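Local coordinates for protein paraflagellar rod component (Trypanosoma brucei, PDB 2Q0X) that is of unknown function but adopts the alpha/beta-hydrolase fold and is named as a paraflagellar rod component, at residues F113-L125 / R191-A203. Numbering follows the deposited sequence.
Sequences FATSTGTQLVFEL and RLAGGGFPTLQEA
Gln120 OE1 is gripped side-on by two nitrogens of Arg191: NH2, 2.9 Å from OE1, lies in the carbonyl plane on a lone pair, whereas NE, 3.0 Å from OE1, stands above that plane. With CG anti to the backbone N (chi1 -170°), the extended Gln120 runs past the bent arginine in the opposite direction. Its NE2 then donates to Arg191 O at 3.2 Å and, weakly, to Gly195 O, which holds the buried amide at both ends. Leu121 CD2 packs over one guanidinium face, 3.6 Å from Arg191 NH2, and a water accepts from Arg191 NH1 and donates to Thr117 OG1. Thr117 CA makes a CH...O contact with Pro198 O (3.2 Å), and the methyls of Thr117 and Thr199 touch. Thr199 and Glu202 form a capping box at the start of helix 200-209, whose Ala203 CB sits 3.4 Å from Phe123 CE2. Arg191 NH1 also forms a salt bridge with Asp90 OD2 of helix 87-104. Strand 110-115, the tight turn at Ser116 (positive phi) and helix 119-128, arranged like the nucleophile elbow of alpha/beta hydrolases, are thereby joined to the connection between helices 189-193 and 200-209, while Phe123 also reaches Leu140 of strand 135-143.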
loop_
_atom_site.group_PDB
_atom_site.type_symbol
_atom_site.label_atom_id
_atom_site.label_comp_id
_atom_site.label_asym_id
_atom_site.label_seq_id
_atom_site.Cartn_x
_atom_site.Cartn_y
_atom_site.Cartn_z
ATOM N N PHE A 113 1.309 11.836 14.335
ATOM C CA PHE A 113 0.100 12.317 13.716
ATOM C C PHE A 113 -0.646 11.103 13.135
ATOM O O PHE A 113 -0.137 10.406 12.268
ATOM C CB PHE A 113 0.512 13.338 12.643
ATOM C CG PHE A 113 -0.616 13.923 11.830
ATOM C CD1 PHE A 113 -0.347 14.428 10.570
ATOM C CD2 PHE A 113 -1.922 14.002 12.315
ATOM C CE1 PHE A 113 -1.358 14.971 9.775
ATOM C CE2 PHE A 113 -2.940 14.561 11.542
ATOM C CZ PHE A 113 -2.654 15.042 10.270
ATOM N N ALA A 114 -1.836 10.823 13.652
ATOM C CA ALA A 114 -2.636 9.720 13.128
ATOM C C ALA A 114 -3.978 10.219 12.700
ATOM O O ALA A 114 -4.560 11.074 13.349
ATOM C CB ALA A 114 -2.805 8.605 14.146
ATOM N N THR A 115 -4.444 9.683 11.574
ATOM C CA THR A 115 -5.797 9.869 11.110
ATOM C C THR A 115 -6.499 8.527 11.100
ATOM O O THR A 115 -5.862 7.479 10.994
ATOM C CB THR A 115 -5.823 10.454 9.678
ATOM O OG1 THR A 115 -5.002 9.654 8.811
ATOM C CG2 THR A 115 -5.364 11.914 9.683
ATOM N N SER A 116 -7.827 8.572 11.194
ATOM C CA SER A 116 -8.671 7.375 11.042
ATOM C C SER A 116 -8.305 6.257 12.056
ATOM O O SER A 116 -8.057 6.544 13.231
ATOM C CB SER A 116 -8.606 6.887 9.583
ATOM O OG SER A 116 -9.560 5.879 9.357
ATOM N N THR A 117 -8.236 4.996 11.612
ATOM C CA THR A 117 -7.839 3.896 12.512
ATOM C C THR A 117 -6.327 3.843 12.859
ATOM O O THR A 117 -5.891 2.962 13.620
ATOM C CB THR A 117 -8.310 2.537 11.969
ATOM O OG1 THR A 117 -7.642 2.232 10.738
ATOM C CG2 THR A 117 -9.869 2.512 11.782
ATOM N N GLY A 118 -5.536 4.779 12.305
ATOM C CA GLY A 118 -4.142 4.957 12.685
ATOM C C GLY A 118 -3.995 5.350 14.140
ATOM O O GLY A 118 -2.989 5.038 14.786
ATOM N N THR A 119 -5.015 6.028 14.663
ATOM C CA THR A 119 -5.047 6.402 16.047
ATOM C C THR A 119 -4.976 5.214 17.009
ATOM O O THR A 119 -4.466 5.356 18.124
ATOM C CB THR A 119 -6.259 7.299 16.408
ATOM O OG1 THR A 119 -7.453 6.544 16.311
ATOM C CG2 THR A 119 -6.358 8.505 15.534
ATOM N N GLN A 120 -5.521 4.065 16.597
ATOM C CA GLN A 120 -5.395 2.830 17.367
ATOM C C GLN A 120 -3.941 2.487 17.662
ATOM O O GLN A 120 -3.608 1.958 18.742
ATOM C CB GLN A 120 -5.978 1.667 16.581
ATOM C CG GLN A 120 -6.111 0.367 17.395
ATOM C CD GLN A 120 -6.791 -0.738 16.655
ATOM O OE1 GLN A 120 -6.730 -0.806 15.431
ATOM N NE2 GLN A 120 -7.429 -1.652 17.400
ATOM N N LEU A 121 -3.088 2.718 16.665
ATOM C CA LEU A 121 -1.678 2.421 16.788
ATOM C C LEU A 121 -0.989 3.393 17.735
ATOM O O LEU A 121 -0.070 3.017 18.438
ATOM C CB LEU A 121 -1.005 2.439 15.413
ATOM C CG LEU A 121 -1.637 1.550 14.327
ATOM C CD1 LEU A 121 -0.671 1.421 13.151
ATOM C CD2 LEU A 121 -2.039 0.180 14.863
ATOM N N VAL A 122 -1.432 4.647 17.751
ATOM C CA VAL A 122 -0.782 5.652 18.552
ATOM C C VAL A 122 -0.967 5.362 20.042
ATOM O O VAL A 122 -0.011 5.504 20.798
ATOM C CB VAL A 122 -1.235 7.083 18.167
ATOM C CG1 VAL A 122 -0.743 8.132 19.192
ATOM C CG2 VAL A 122 -0.737 7.429 16.765
ATOM N N PHE A 123 -2.167 4.934 20.460
ATOM C CA PHE A 123 -2.417 4.667 21.876
ATOM C C PHE A 123 -1.573 3.495 22.358
ATOM O O PHE A 123 -0.977 3.550 23.445
ATOM C CB PHE A 123 -3.908 4.437 22.176
ATOM C CG PHE A 123 -4.744 5.692 22.081
ATOM C CD1 PHE A 123 -4.612 6.697 23.030
ATOM C CD2 PHE A 123 -5.645 5.880 21.029
ATOM C CE1 PHE A 123 -5.370 7.855 22.950
ATOM C CE2 PHE A 123 -6.404 7.036 20.947
ATOM C CZ PHE A 123 -6.270 8.022 21.908
ATOM N N GLU A 124 -1.504 2.461 21.521
ATOM C CA GLU A 124 -0.654 1.294 21.744
ATOM C C GLU A 124 0.834 1.655 21.784
ATOM O O GLU A 124 1.571 1.210 22.676
ATOM C CB GLU A 124 -0.933 0.270 20.644
ATOM C CG GLU A 124 -0.246 -1.046 20.811
ATOM C CD GLU A 124 -0.656 -1.784 22.066
ATOM O OE1 GLU A 124 -1.831 -1.645 22.515
ATOM O OE2 GLU A 124 0.211 -2.515 22.592
ATOM N N LEU A 125 1.265 2.478 20.830
ATOM C CA LEU A 125 2.633 2.999 20.798
ATOM C C LEU A 125 2.983 3.726 22.081
ATOM O O LEU A 125 3.967 3.406 22.707
ATOM C CB LEU A 125 2.859 3.971 19.623
ATOM C CG LEU A 125 3.534 3.425 18.359
ATOM C CD1 LEU A 125 3.623 4.498 17.257
ATOM C CD2 LEU A 125 4.885 2.910 18.694
ATOM N N ARG A 191 -7.579 -6.423 12.905
ATOM C CA ARG A 191 -7.299 -5.148 13.570
ATOM C C ARG A 191 -8.253 -4.888 14.751
ATOM O O ARG A 191 -7.846 -4.347 15.766
ATOM C CB ARG A 191 -7.296 -3.984 12.565
ATOM C CG ARG A 191 -5.982 -3.869 11.792
ATOM C CD ARG A 191 -4.838 -3.322 12.670
ATOM N NE ARG A 191 -5.125 -1.985 13.209
ATOM C CZ ARG A 191 -4.933 -0.836 12.560
ATOM N NH1 ARG A 191 -4.436 -0.811 11.325
ATOM N NH2 ARG A 191 -5.250 0.314 13.141
ATOM N N LEU A 192 -9.499 -5.325 14.633
ATOM C CA LEU A 192 -10.461 -5.173 15.718
ATOM C C LEU A 192 -10.199 -6.172 16.861
ATOM O O LEU A 192 -10.420 -5.844 18.045
ATOM C CB LEU A 192 -11.896 -5.311 15.191
ATOM C CG LEU A 192 -12.533 -4.110 14.466
ATOM C CD1 LEU A 192 -13.772 -4.540 13.694
ATOM C CD2 LEU A 192 -12.882 -2.978 15.474
ATOM N N ALA A 193 -9.690 -7.360 16.517
ATOM C CA ALA A 193 -9.575 -8.480 17.471
ATOM C C ALA A 193 -8.540 -8.295 18.589
ATOM O O ALA A 193 -8.702 -8.824 19.686
ATOM C CB ALA A 193 -9.313 -9.800 16.721
ATOM N N GLY A 194 -7.480 -7.541 18.324
ATOM C CA GLY A 194 -6.447 -7.307 19.335
ATOM C C GLY A 194 -6.827 -6.298 20.393
ATOM O O GLY A 194 -6.066 -6.082 21.336
ATOM N N GLY A 195 -8.000 -5.682 20.269
ATOM C CA GLY A 195 -8.471 -4.745 21.282
ATOM C C GLY A 195 -8.046 -3.321 20.967
ATOM O O GLY A 195 -8.121 -2.886 19.810
ATOM N N GLY A 196 -7.639 -2.590 22.004
ATOM C CA GLY A 196 -7.275 -1.196 21.884
ATOM C C GLY A 196 -8.463 -0.339 21.510
ATOM O O GLY A 196 -9.597 -0.719 21.761
ATOM N N PHE A 197 -8.196 0.805 20.868
ATOM C CA PHE A 197 -9.248 1.742 20.452
ATOM C C PHE A 197 -9.072 2.097 18.981
ATOM O O PHE A 197 -8.205 2.922 18.652
ATOM C CB PHE A 197 -9.195 3.018 21.285
ATOM C CG PHE A 197 -9.159 2.767 22.738
ATOM C CD1 PHE A 197 -10.331 2.593 23.445
ATOM C CD2 PHE A 197 -7.949 2.689 23.405
ATOM C CE1 PHE A 197 -10.298 2.346 24.804
ATOM C CE2 PHE A 197 -7.908 2.435 24.755
ATOM C CZ PHE A 197 -9.090 2.266 25.462
ATOM N N PRO A 198 -9.873 1.468 18.097
ATOM C CA PRO A 198 -9.721 1.679 16.668
ATOM C C PRO A 198 -9.673 3.133 16.255
ATOM O O PRO A 198 -8.783 3.502 15.538
ATOM C CB PRO A 198 -10.951 0.973 16.083
ATOM C CG PRO A 198 -11.211 -0.124 17.041
ATOM C CD PRO A 198 -10.934 0.481 18.388
ATOM N N THR A 199 -10.593 3.956 16.765
ATOM C CA THR A 199 -10.685 5.369 16.383
ATOM C C THR A 199 -10.971 6.219 17.610
ATOM O O THR A 199 -11.131 5.707 18.708
ATOM C CB THR A 199 -11.826 5.587 15.362
ATOM O OG1 THR A 199 -13.084 5.225 15.968
ATOM C CG2 THR A 199 -11.581 4.736 14.081
ATOM N N LEU A 200 -11.021 7.527 17.409
ATOM C CA LEU A 200 -11.408 8.464 18.447
ATOM C C LEU A 200 -12.841 8.291 18.949
ATOM O O LEU A 200 -13.165 8.759 20.042
ATOM C CB LEU A 200 -11.198 9.883 17.961
ATOM C CG LEU A 200 -9.734 10.288 17.800
ATOM C CD1 LEU A 200 -9.648 11.765 17.574
ATOM C CD2 LEU A 200 -8.910 9.895 18.999
ATOM N N GLN A 201 -13.716 7.648 18.164
ATOM C CA GLN A 201 -15.034 7.273 18.688
ATOM C C GLN A 201 -14.894 6.447 19.972
ATOM O O GLN A 201 -15.480 6.771 21.006
ATOM C CB GLN A 201 -15.843 6.499 17.653
ATOM C CG GLN A 201 -17.327 6.323 17.991
ATOM C CD GLN A 201 -18.128 7.587 17.796
ATOM O OE1 GLN A 201 -17.745 8.456 17.007
ATOM N NE2 GLN A 201 -19.263 7.703 18.513
ATOM N N GLU A 202 -14.104 5.379 19.914
ATOM C CA GLU A 202 -13.933 4.497 21.078
ATOM C C GLU A 202 -12.990 5.100 22.132
ATOM O O GLU A 202 -13.231 4.974 23.333
ATOM C CB GLU A 202 -13.403 3.130 20.632
ATOM C CG GLU A 202 -14.370 2.362 19.707
ATOM C CD GLU A 202 -14.026 2.451 18.234
ATOM O OE1 GLU A 202 -13.416 3.458 17.790
ATOM O OE2 GLU A 202 -14.396 1.503 17.505
ATOM N N ALA A 203 -11.932 5.765 21.668
ATOM C CA ALA A 203 -10.902 6.314 22.559
ATOM C C ALA A 203 -11.369 7.548 23.347
ATOM O O ALA A 203 -10.967 7.729 24.485
ATOM C CB ALA A 203 -9.656 6.635 21.777
HETATM O O HOH W 1 -4.852 1.782 10.558
HETATM O O HOH W 2 -8.192 5.568 18.758
HETATM O O HOH W 3 -5.361 1.370 20.703
#